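Local coordinates for protein probable dehydrogenase (Bordetella bronchiseptica, PDB 3MOI) that probably acts as an NAD(P)-dependent dehydrogenase of the GFO/IDH/MocA type, with a Rossmann-fold nucleotide-binding domain, at residues L10-G14 and S15-A19; E38-R41 and E42-G45; A71-H74 and Q75-C78; P357-D361 and A362-K366. All blocks are in the same frame, centred on the assembly; numbering follows the deposited sequence.

Following the chain from the N terminus, the four contacts come strictly in series. Each lies within one continuous run of residues, so none encloses a long loop, nests in another or crosses it. Contact 1 turns strand 3-8 into helix 12-24, contact 2 sits on helix 38-48 after strand 28-34, and contact 3 leads from strand 67-70 into helix 77-86. These three belong to the Rossmann part: Leu10 packs on Val40 and Phe44, and Ala71 touches Gly14. Contact 4, at the start of helix 362-381, stands about 17 Å from contact 3 between centres. Helix 101-114 bridges that gap, meeting Cys78 at one place and Ala362 at another.

Contact 1: L10-G14 and S15-A19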
loop_
_atom_site.group_PDB
_atom_site.type_symbol
_atom_site.label_atom_id
_atom_site.label_comp_id
_atom_site.label_asym_id
_atom_site.label_seq_id
_atom_site.Cartn_x
_atom_site.Cartn_y
_atom_site.Cartn_z
ATOM N N LEU A 10 30.711 -9.222 16.660
ATOM C CA LEU A 10 30.100 -10.535 16.736
ATOM C C LEU A 10 28.781 -10.500 17.467
ATOM O O LEU A 10 28.509 -11.335 18.341
ATOM C CB LEU A 10 31.061 -11.502 17.417
ATOM C CG LEU A 10 32.247 -12.057 16.589
ATOM C CD1 LEU A 10 33.260 -12.780 17.483
ATOM C CD2 LEU A 10 31.813 -12.971 15.420
ATOM N N GLY A 11 27.950 -9.524 17.153
ATOM C CA GLY A 11 26.641 -9.486 17.747
ATOM C C GLY A 11 25.811 -10.372 16.842
ATOM O O GLY A 11 26.330 -11.251 16.180
ATOM N N PHE A 12 24.523 -10.082 16.765
ATOM C CA PHE A 12 23.594 -10.901 16.023
ATOM C C PHE A 12 23.899 -10.988 14.523
ATOM O O PHE A 12 24.169 -12.075 14.009
ATOM C CB PHE A 12 22.173 -10.405 16.324
ATOM C CG PHE A 12 21.105 -11.150 15.591
ATOM C CD1 PHE A 12 20.820 -12.477 15.909
ATOM C CD2 PHE A 12 20.372 -10.518 14.556
ATOM C CE1 PHE A 12 19.810 -13.181 15.232
ATOM C CE2 PHE A 12 19.382 -11.212 13.857
ATOM C CZ PHE A 12 19.102 -12.570 14.215
ATOM N N ALA A 13 23.891 -9.871 13.814
ATOM C CA ALA A 13 24.256 -9.895 12.389
ATOM C C ALA A 13 25.582 -10.678 12.115
ATOM O O ALA A 13 25.675 -11.551 11.237
ATOM C CB ALA A 13 24.342 -8.434 11.829
ATOM N N GLY A 14 26.607 -10.377 12.869
ATOM C CA GLY A 14 27.862 -11.077 12.679
ATOM C C GLY A 14 27.844 -12.576 12.949
ATOM O O GLY A 14 28.097 -13.377 12.030
ATOM N N SER A 15 27.589 -12.956 14.207
ATOM C CA SER A 15 27.811 -14.324 14.639
ATOM C C SER A 15 26.713 -15.239 14.169
ATOM O O SER A 15 26.998 -16.373 13.782
ATOM C CB SER A 15 27.860 -14.477 16.164
ATOM O OG SER A 15 27.743 -13.266 16.902
ATOM N N VAL A 16 25.447 -14.804 14.255
ATOM C CA VAL A 16 24.358 -15.766 13.989
ATOM C C VAL A 16 23.811 -15.722 12.563
ATOM O O VAL A 16 23.530 -16.773 12.013
ATOM C CB VAL A 16 23.238 -15.854 15.121
ATOM C CG1 VAL A 16 23.267 -14.689 16.068
ATOM C CG2 VAL A 16 21.830 -16.085 14.521
ATOM N N LEU A 17 23.720 -14.546 11.930
ATOM C CA LEU A 17 23.272 -14.481 10.517
ATOM C C LEU A 17 24.373 -14.751 9.519
ATOM O O LEU A 17 24.288 -15.668 8.695
ATOM C CB LEU A 17 22.650 -13.133 10.219
ATOM C CG LEU A 17 21.112 -13.073 10.187
ATOM C CD1 LEU A 17 20.421 -14.296 10.803
ATOM C CD2 LEU A 17 20.590 -11.743 10.798
ATOM N N MET A 18 25.442 -13.979 9.578
ATOM C CA MET A 18 26.373 -14.013 8.472
ATOM C C MET A 18 27.322 -15.161 8.580
ATOM O O MET A 18 27.598 -15.830 7.590
ATOM C CB MET A 18 27.131 -12.698 8.365
ATOM C CG MET A 18 28.109 -12.655 7.227
ATOM S SD MET A 18 27.426 -13.323 5.741
ATOM C CE MET A 18 28.667 -13.007 4.564
ATOM N N ALA A 19 27.836 -15.389 9.775
ATOM C CA ALA A 19 28.887 -16.437 9.970
ATOM C C ALA A 19 28.552 -17.836 9.422
ATOM O O ALA A 19 29.315 -18.366 8.632
ATOM C CB ALA A 19 29.287 -16.530 11.401
#
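The carbonyl oxygen of Phe12 takes two backbone N-H groups, from Val16 N at 3.0 Å and from Leu17 N at 3.3 Å. One is a normal helical bond, the other reaches a residue further, and the first turn of helix 12-24 widens accordingly. The longer, five-residue step recurs one residue on, where Met18 N reaches Ala13 O at 2.9 Å, and again between Ala19 N and Gly14 O.

Gly11 is the N-cap. Its carbonyl oxygen accepts from Ser15 N at 2.9 Å in a bond that is almost straight, 169° at the hydrogen. The hydroxyl of Ser15 turns back to the same place, with OG 2.6 Å from Gly11 O and 2.5 Å from Leu10 O. Its one proton may point to either carbonyl or be shared, and both approaches are short enough to be read with caution.

On the outer side of the turn, Phe12 holds CG anti to its backbone N (chi1 179°), which swings the ring back alongside the following turn. Two neighbouring branches reach it obliquely: Val16 CG1 comes within 3.3 Å of Phe12 CD1, while Leu17 CD2 lies 3.3 Å from Phe12 CE2. Tyr278 meets the ring edge-to-face from elsewhere in the chain. Leu10, heading the other way, packs against helix 38-48, and its N bonds Asp35 OD1.

Gly9, Gly11 and Gly14 fit the GxGxxG pattern, and this tight strand-turn-helix is consistent with the dinucleotide-binding loop that opens the first beta-alpha-beta unit of a Rossmann fold.

Contact 2: E38-R41 and E42-G45; sequences EDVR and ERFG
Glu38 to Gly45 form regular alpha-helix, with Phe44 N bonded to Val40 O at 2.9 Å and Gly45 N to Arg41 O at 2.7 Å, whereas the bond from Arg43 N to Asp39 O is weak. One turn apart on the outside, Asp39 and Arg43 make a salt bridge: Arg43 NH2 reaches Asp39 OD2 at 3.1 Å. The approach is lopsided. The oxygen lies close to the guanidinium plane, but the nitrogen meets the carboxylate from above, 62° out of its plane. Bends at chi2 and chi3 fold the arginine back over the helix, and Val40 CA comes under one face of its guanidinium. Arg43 NH1 bonds Phe280 O, so the group is held from two directions.

The Glu38 and Glu42 side chains leave the helix next to each other on a common heading, with Glu38 OE2 4.0 Å from Glu42 OE1. Phe44 faces inward, stacked on Tyr48 and edge-to-face with Phe280.

The chemistry is therefore mixed: the opposite-charge pair one turn apart should favour the helix, while the two carboxylates, both on exposed residues, probably repel each other mildly, tempered by solvent.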
loop_
_atom_site.group_PDB
_atom_site.type_symbol
_atom_site.label_atom_id
_atom_site.label_comp_id
_atom_site.label_asym_id
_atom_site.label_seq_id
_atom_site.Cartn_x
_atom_site.Cartn_y
_atom_site.Cartn_z
ATOM N N GLU A 38 35.406 -10.245 25.371
ATOM C CA GLU A 38 36.270 -11.405 25.528
ATOM C C GLU A 38 35.450 -12.692 25.576
ATOM O O GLU A 38 35.729 -13.680 24.937
ATOM C CB GLU A 38 37.087 -11.229 26.791
ATOM C CG GLU A 38 37.910 -12.425 27.135
ATOM C CD GLU A 38 38.895 -12.152 28.268
ATOM O OE1 GLU A 38 38.530 -11.441 29.251
ATOM O OE2 GLU A 38 40.031 -12.660 28.167
ATOM N N ASP A 39 34.392 -12.655 26.331
ATOM C CA ASP A 39 33.556 -13.817 26.447
ATOM C C ASP A 39 33.072 -14.380 25.101
ATOM O O ASP A 39 33.387 -15.486 24.744
ATOM C CB ASP A 39 32.392 -13.495 27.378
ATOM C CG ASP A 39 31.659 -14.718 27.796
ATOM O OD1 ASP A 39 32.328 -15.690 28.215
ATOM O OD2 ASP A 39 30.407 -14.703 27.706
ATOM N N VAL A 40 32.319 -13.599 24.357
ATOM C CA VAL A 40 31.759 -14.013 23.049
ATOM C C VAL A 40 32.793 -14.408 21.984
ATOM O O VAL A 40 32.637 -15.376 21.240
ATOM C CB VAL A 40 30.948 -12.842 22.480
ATOM C CG1 VAL A 40 30.391 -13.155 21.125
ATOM C CG2 VAL A 40 29.849 -12.501 23.474
ATOM N N ARG A 41 33.828 -13.600 21.920
ATOM C CA ARG A 41 34.943 -13.786 21.021
ATOM C C ARG A 41 35.516 -15.200 21.150
ATOM O O ARG A 41 35.741 -15.891 20.154
ATOM C CB ARG A 41 35.961 -12.752 21.447
ATOM C CG ARG A 41 37.141 -12.657 20.691
ATOM C CD ARG A 41 38.226 -11.965 21.506
ATOM N NE ARG A 41 37.745 -10.825 22.275
ATOM C CZ ARG A 41 38.433 -10.199 23.233
ATOM N NH1 ARG A 41 39.653 -10.570 23.586
ATOM N NH2 ARG A 41 37.857 -9.172 23.848
ATOM N N GLU A 42 35.731 -15.618 22.391
ATOM C CA GLU A 42 36.469 -16.858 22.710
ATOM C C GLU A 42 35.613 -18.060 22.325
ATOM O O GLU A 42 36.052 -18.987 21.658
ATOM C CB GLU A 42 36.767 -16.898 24.214
ATOM C CG GLU A 42 38.092 -17.542 24.582
ATOM C CD GLU A 42 39.227 -16.510 24.834
ATOM O OE1 GLU A 42 39.140 -15.788 25.888
ATOM O OE2 GLU A 42 40.181 -16.450 23.993
ATOM N N ARG A 43 34.351 -17.989 22.733
ATOM C CA ARG A 43 33.340 -18.991 22.392
ATOM C C ARG A 43 33.311 -19.133 20.864
ATOM O O ARG A 43 33.456 -20.240 20.316
ATOM C CB ARG A 43 31.997 -18.576 22.997
ATOM C CG ARG A 43 31.164 -19.717 23.607
ATOM C CD ARG A 43 30.615 -19.426 25.068
ATOM N NE ARG A 43 30.310 -18.014 25.393
ATOM C CZ ARG A 43 29.351 -17.268 24.806
ATOM N NH1 ARG A 43 28.593 -17.756 23.808
ATOM N NH2 ARG A 43 29.161 -16.000 25.195
ATOM N N PHE A 44 33.239 -17.999 20.175
ATOM C CA PHE A 44 33.248 -18.000 18.714
ATOM C C PHE A 44 34.548 -18.554 18.096
ATOM O O PHE A 44 34.522 -19.337 17.144
ATOM C CB PHE A 44 32.970 -16.595 18.206
ATOM C CG PHE A 44 32.735 -16.531 16.756
ATOM C CD1 PHE A 44 31.480 -16.713 16.255
ATOM C CD2 PHE A 44 33.779 -16.287 15.891
ATOM C CE1 PHE A 44 31.253 -16.662 14.899
ATOM C CE2 PHE A 44 33.567 -16.230 14.531
ATOM C CZ PHE A 44 32.288 -16.425 14.031
ATOM N N GLY A 45 35.688 -18.178 18.647
ATOM C CA GLY A 45 36.937 -18.781 18.216
ATOM C C GLY A 45 36.972 -20.314 18.335
ATOM O O GLY A 45 37.510 -20.968 17.433
#

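Contact 3: A71-H74 and Q75-C78; sequences ASPH and QFHC
The imidazole of His77 has His74 CA squarely over one face, 3.5 Å from the ring centroid and only 7° off the normal, a CH-pi contact. Ser72 lies at the edge of the same ring: His77 NE2 is 2.8 Å from Ser72 O, a weak hydrogen bond because the angle at the hydrogen is just 128°, and Ser72 OG sits near CD2 in the ring plane. Beyond the two segments, ND1 donates to Leu97 O, while Ser72 OG itself bonds His80 ND1.

The Phe76 ring offers its edge to Pro73 O, and its CD2 rests 3.9 Å from Pro73 CD. His74 turns elsewhere. With CG between its backbone N and carbonyl carbon (chi1 67°), its ring lies beside the start of Gln75, whose CG comes over one face; the far nitrogen, His74 NE2, bonds Lys170 O.

Between these rings the backbone winds into helix 77-86. Phe76 N bonds Pro73 O at 2.8 Å, and His77 N bonds His74 O at 2.9 Å from well above the carbonyl plane. These are tight three-residue steps.

Taken together, the turn that follows strand 67-70 is secured by side chain as well as backbone. With Ser72 O at NE2, though weakly bonded, Leu97 O at ND1 and a C-H over the face, the buried His77 imidazole should be restrained in both position and rotation.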
loop_
_atom_site.group_PDB
_atom_site.type_symbol
_atom_site.label_atom_id
_atom_site.label_comp_id
_atom_site.label_asym_id
_atom_site.label_seq_id
_atom_site.Cartn_x
_atom_site.Cartn_y
_atom_site.Cartn_z
ATOM N N ALA A 71 30.429 -5.838 11.207
ATOM C CA ALA A 71 29.126 -5.901 11.810
ATOM C C ALA A 71 29.164 -5.305 13.198
ATOM O O ALA A 71 28.390 -5.709 14.063
ATOM C CB ALA A 71 28.620 -7.353 11.883
ATOM N N SER A 72 30.036 -4.331 13.396
ATOM C CA SER A 72 30.106 -3.636 14.672
ATOM C C SER A 72 28.938 -2.699 14.817
ATOM O O SER A 72 28.317 -2.366 13.852
ATOM C CB SER A 72 31.392 -2.839 14.745
ATOM O OG SER A 72 31.657 -2.243 13.513
ATOM N N PRO A 73 28.646 -2.233 16.030
ATOM C CA PRO A 73 27.592 -1.171 16.157
ATOM C C PRO A 73 27.871 0.029 15.239
ATOM O O PRO A 73 29.017 0.451 15.143
ATOM C CB PRO A 73 27.705 -0.735 17.608
ATOM C CG PRO A 73 28.553 -1.837 18.321
ATOM C CD PRO A 73 29.422 -2.433 17.271
ATOM N N HIS A 74 26.840 0.607 14.627
ATOM C CA HIS A 74 27.036 1.598 13.589
ATOM C C HIS A 74 27.950 2.757 13.900
ATOM O O HIS A 74 28.593 3.293 13.002
ATOM C CB HIS A 74 25.697 2.153 13.115
ATOM C CG HIS A 74 24.985 2.960 14.144
ATOM N ND1 HIS A 74 25.273 4.288 14.368
ATOM C CD2 HIS A 74 23.997 2.628 15.011
ATOM C CE1 HIS A 74 24.526 4.731 15.366
ATOM N NE2 HIS A 74 23.734 3.746 15.764
ATOM N N GLN A 75 27.991 3.172 15.146
ATOM C CA GLN A 75 28.872 4.261 15.636
ATOM C C GLN A 75 30.350 3.986 15.370
ATOM O O GLN A 75 31.178 4.878 15.419
ATOM C CB GLN A 75 28.681 4.445 17.179
ATOM C CG GLN A 75 27.805 3.285 17.876
ATOM C CD GLN A 75 28.083 3.196 19.366
ATOM O OE1 GLN A 75 28.919 3.946 19.873
ATOM N NE2 GLN A 75 27.389 2.278 20.087
ATOM N N PHE A 76 30.676 2.721 15.186
ATOM C CA PHE A 76 32.035 2.296 14.890
ATOM C C PHE A 76 32.294 2.067 13.415
ATOM O O PHE A 76 33.415 1.800 13.039
ATOM C CB PHE A 76 32.358 1.023 15.667
ATOM C CG PHE A 76 32.447 1.238 17.133
ATOM C CD1 PHE A 76 33.562 1.842 17.678
ATOM C CD2 PHE A 76 31.398 0.890 17.967
ATOM C CE1 PHE A 76 33.644 2.078 19.059
ATOM C CE2 PHE A 76 31.442 1.136 19.309
ATOM C CZ PHE A 76 32.581 1.718 19.873
ATOM N N HIS A 77 31.281 2.167 12.556
ATOM C CA HIS A 77 31.487 1.820 11.144
ATOM C C HIS A 77 32.488 2.693 10.425
ATOM O O HIS A 77 33.337 2.199 9.710
ATOM C CB HIS A 77 30.207 1.857 10.393
ATOM C CG HIS A 77 29.276 0.751 10.733
ATOM N ND1 HIS A 77 27.981 0.720 10.273
ATOM C CD2 HIS A 77 29.444 -0.370 11.455
ATOM C CE1 HIS A 77 27.393 -0.381 10.705
ATOM N NE2 HIS A 77 28.250 -1.052 11.436
ATOM N N CYS A 78 32.411 3.979 10.606
ATOM C CA CYS A 78 33.335 4.869 9.936
ATOM C C CYS A 78 34.795 4.492 10.165
ATOM O O CYS A 78 35.577 4.284 9.201
ATOM C CB CYS A 78 33.118 6.323 10.382
ATOM S SG CYS A 78 34.206 7.463 9.532
#

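Contact 4: P357-D361 and A362-K366; sequences PALRD and ARWGK
Asp361 is the N-cap of helix 362-381, and Trp364, in the first turn, folds back over the residues leading into it. This indole side is the well-packed part. Arg360 CG stands over the face of the five-membered ring, 3.8 Å from its centroid in a CH-pi contact, and the arginine runs alongside the indole. On the six-membered ring, Leu359 CD1 touches Trp364 CZ3 at 3.6 Å, crossing at a slant. Trp364 keeps CG anti to its backbone N (chi1 161°), which directs the ring back along the incoming chain. An inverse gamma turn centred on Arg360, with a weak bond from Asp361 N to Leu359 O, bends the backbone beneath it. Elsewhere in the chain, Lys187 adds a cation-pi contact to the indole, and Glu347 forms a salt bridge with Arg360 NH1.

Looser packing lies on the other side of the cap. Arg363 is exposed, and its side chain meets Asp361 chiefly through CB, 3.7 Å from Asp361 OD1; its extended chain then leads away to a salt bridge between its NE and Glu112.

The helix start itself is held by a backbone and a side-chain oxygen of Asp361. Gly365 N bonds Asp361 O at 3.1 Å, nearly straight at 172°, while Trp364 N reaches Asp361 OD1 at 3.0 Å, meeting that oxygen from above the carboxylate plane.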
loop_
_atom_site.group_PDB
_atom_site.type_symbol
_atom_site.label_atom_id
_atom_site.label_comp_id
_atom_site.label_asym_id
_atom_site.label_seq_id
_atom_site.Cartn_x
_atom_site.Cartn_y
_atom_site.Cartn_z
ATOM N N PRO A 357 31.402 -4.658 -11.010
ATOM C CA PRO A 357 31.679 -3.758 -9.916
ATOM C C PRO A 357 30.500 -3.735 -8.985
ATOM O O PRO A 357 29.432 -4.099 -9.378
ATOM C CB PRO A 357 31.833 -2.394 -10.619
ATOM C CG PRO A 357 32.351 -2.748 -11.993
ATOM C CD PRO A 357 31.637 -4.034 -12.331
ATOM N N ALA A 358 30.691 -3.378 -7.733
ATOM C CA ALA A 358 29.605 -3.439 -6.779
ATOM C C ALA A 358 28.504 -2.391 -7.102
ATOM O O ALA A 358 28.800 -1.290 -7.444
ATOM C CB ALA A 358 30.162 -3.201 -5.439
ATOM N N LEU A 359 27.238 -2.748 -6.998
ATOM C CA LEU A 359 26.123 -1.793 -7.088
ATOM C C LEU A 359 25.969 -0.999 -5.775
ATOM O O LEU A 359 25.838 0.229 -5.801
ATOM C CB LEU A 359 24.846 -2.556 -7.332
ATOM C CG LEU A 359 23.535 -1.764 -7.466
ATOM C CD1 LEU A 359 23.497 -0.676 -8.609
ATOM C CD2 LEU A 359 22.363 -2.816 -7.568
ATOM N N ARG A 360 25.948 -1.717 -4.646
ATOM C CA ARG A 360 25.728 -1.115 -3.375
ATOM C C ARG A 360 27.036 -0.653 -2.703
ATOM O O ARG A 360 27.465 -1.142 -1.626
ATOM C CB ARG A 360 24.968 -2.065 -2.477
ATOM C CG ARG A 360 23.607 -2.502 -3.073
ATOM C CD ARG A 360 22.978 -3.662 -2.334
ATOM N NE ARG A 360 21.884 -4.206 -3.143
ATOM C CZ ARG A 360 22.019 -4.949 -4.249
ATOM N NH1 ARG A 360 23.211 -5.326 -4.705
ATOM N NH2 ARG A 360 20.936 -5.341 -4.885
ATOM N N ASP A 361 27.655 0.333 -3.327
ATOM C CA ASP A 361 28.932 0.779 -2.841
ATOM C C ASP A 361 28.712 1.863 -1.764
ATOM O O ASP A 361 27.613 2.060 -1.246
ATOM C CB ASP A 361 29.757 1.294 -4.013
ATOM C CG ASP A 361 29.295 2.649 -4.477
ATOM O OD1 ASP A 361 28.065 2.932 -4.415
ATOM O OD2 ASP A 361 30.193 3.460 -4.842
ATOM N N ALA A 362 29.772 2.564 -1.414
ATOM C CA ALA A 362 29.663 3.558 -0.318
ATOM C C ALA A 362 28.755 4.715 -0.772
ATOM O O ALA A 362 27.973 5.194 0.045
ATOM C CB ALA A 362 30.981 4.007 0.150
ATOM N N ARG A 363 28.783 5.089 -2.069
ATOM C CA ARG A 363 27.949 6.178 -2.554
ATOM C C ARG A 363 26.494 5.794 -2.555
ATOM O O ARG A 363 25.665 6.627 -2.381
ATOM C CB ARG A 363 28.361 6.635 -3.936
ATOM C CG ARG A 363 29.582 7.544 -3.930
ATOM C CD ARG A 363 30.355 7.478 -5.248
ATOM N NE ARG A 363 31.617 8.171 -5.145
ATOM C CZ ARG A 363 31.770 9.501 -5.244
ATOM N NH1 ARG A 363 30.742 10.276 -5.477
ATOM N NH2 ARG A 363 32.979 10.046 -5.121
ATOM N N TRP A 364 26.181 4.528 -2.731
ATOM C CA TRP A 364 24.835 4.090 -2.748
ATOM C C TRP A 364 24.339 4.154 -1.337
ATOM O O TRP A 364 23.241 4.584 -1.079
ATOM C CB TRP A 364 24.808 2.687 -3.298
ATOM C CG TRP A 364 23.596 1.872 -3.023
ATOM C CD1 TRP A 364 23.217 1.325 -1.825
ATOM C CD2 TRP A 364 22.688 1.370 -3.988
ATOM N NE1 TRP A 364 22.049 0.606 -1.975
ATOM C CE2 TRP A 364 21.719 0.608 -3.303
ATOM C CE3 TRP A 364 22.575 1.512 -5.371
ATOM C CZ2 TRP A 364 20.703 -0.029 -3.957
ATOM C CZ3 TRP A 364 21.574 0.900 -6.001
ATOM C CH2 TRP A 364 20.633 0.145 -5.311
ATOM N N GLY A 365 25.158 3.705 -0.409
ATOM C CA GLY A 365 24.883 3.840 1.030
ATOM C C GLY A 365 24.592 5.274 1.474
ATOM O O GLY A 365 23.526 5.535 2.105
ATOM N N LYS A 366 25.476 6.215 1.102
ATOM C CA LYS A 366 25.237 7.624 1.495
ATOM C C LYS A 366 23.901 8.068 0.960
ATOM O O LYS A 366 23.114 8.704 1.681
ATOM C CB LYS A 366 26.318 8.598 1.005
ATOM C CG LYS A 366 26.058 10.066 1.379
ATOM C CD LYS A 366 27.156 11.005 0.878
ATOM C CE LYS A 366 27.001 12.416 1.477
ATOM N NZ LYS A 366 28.072 13.363 0.942
#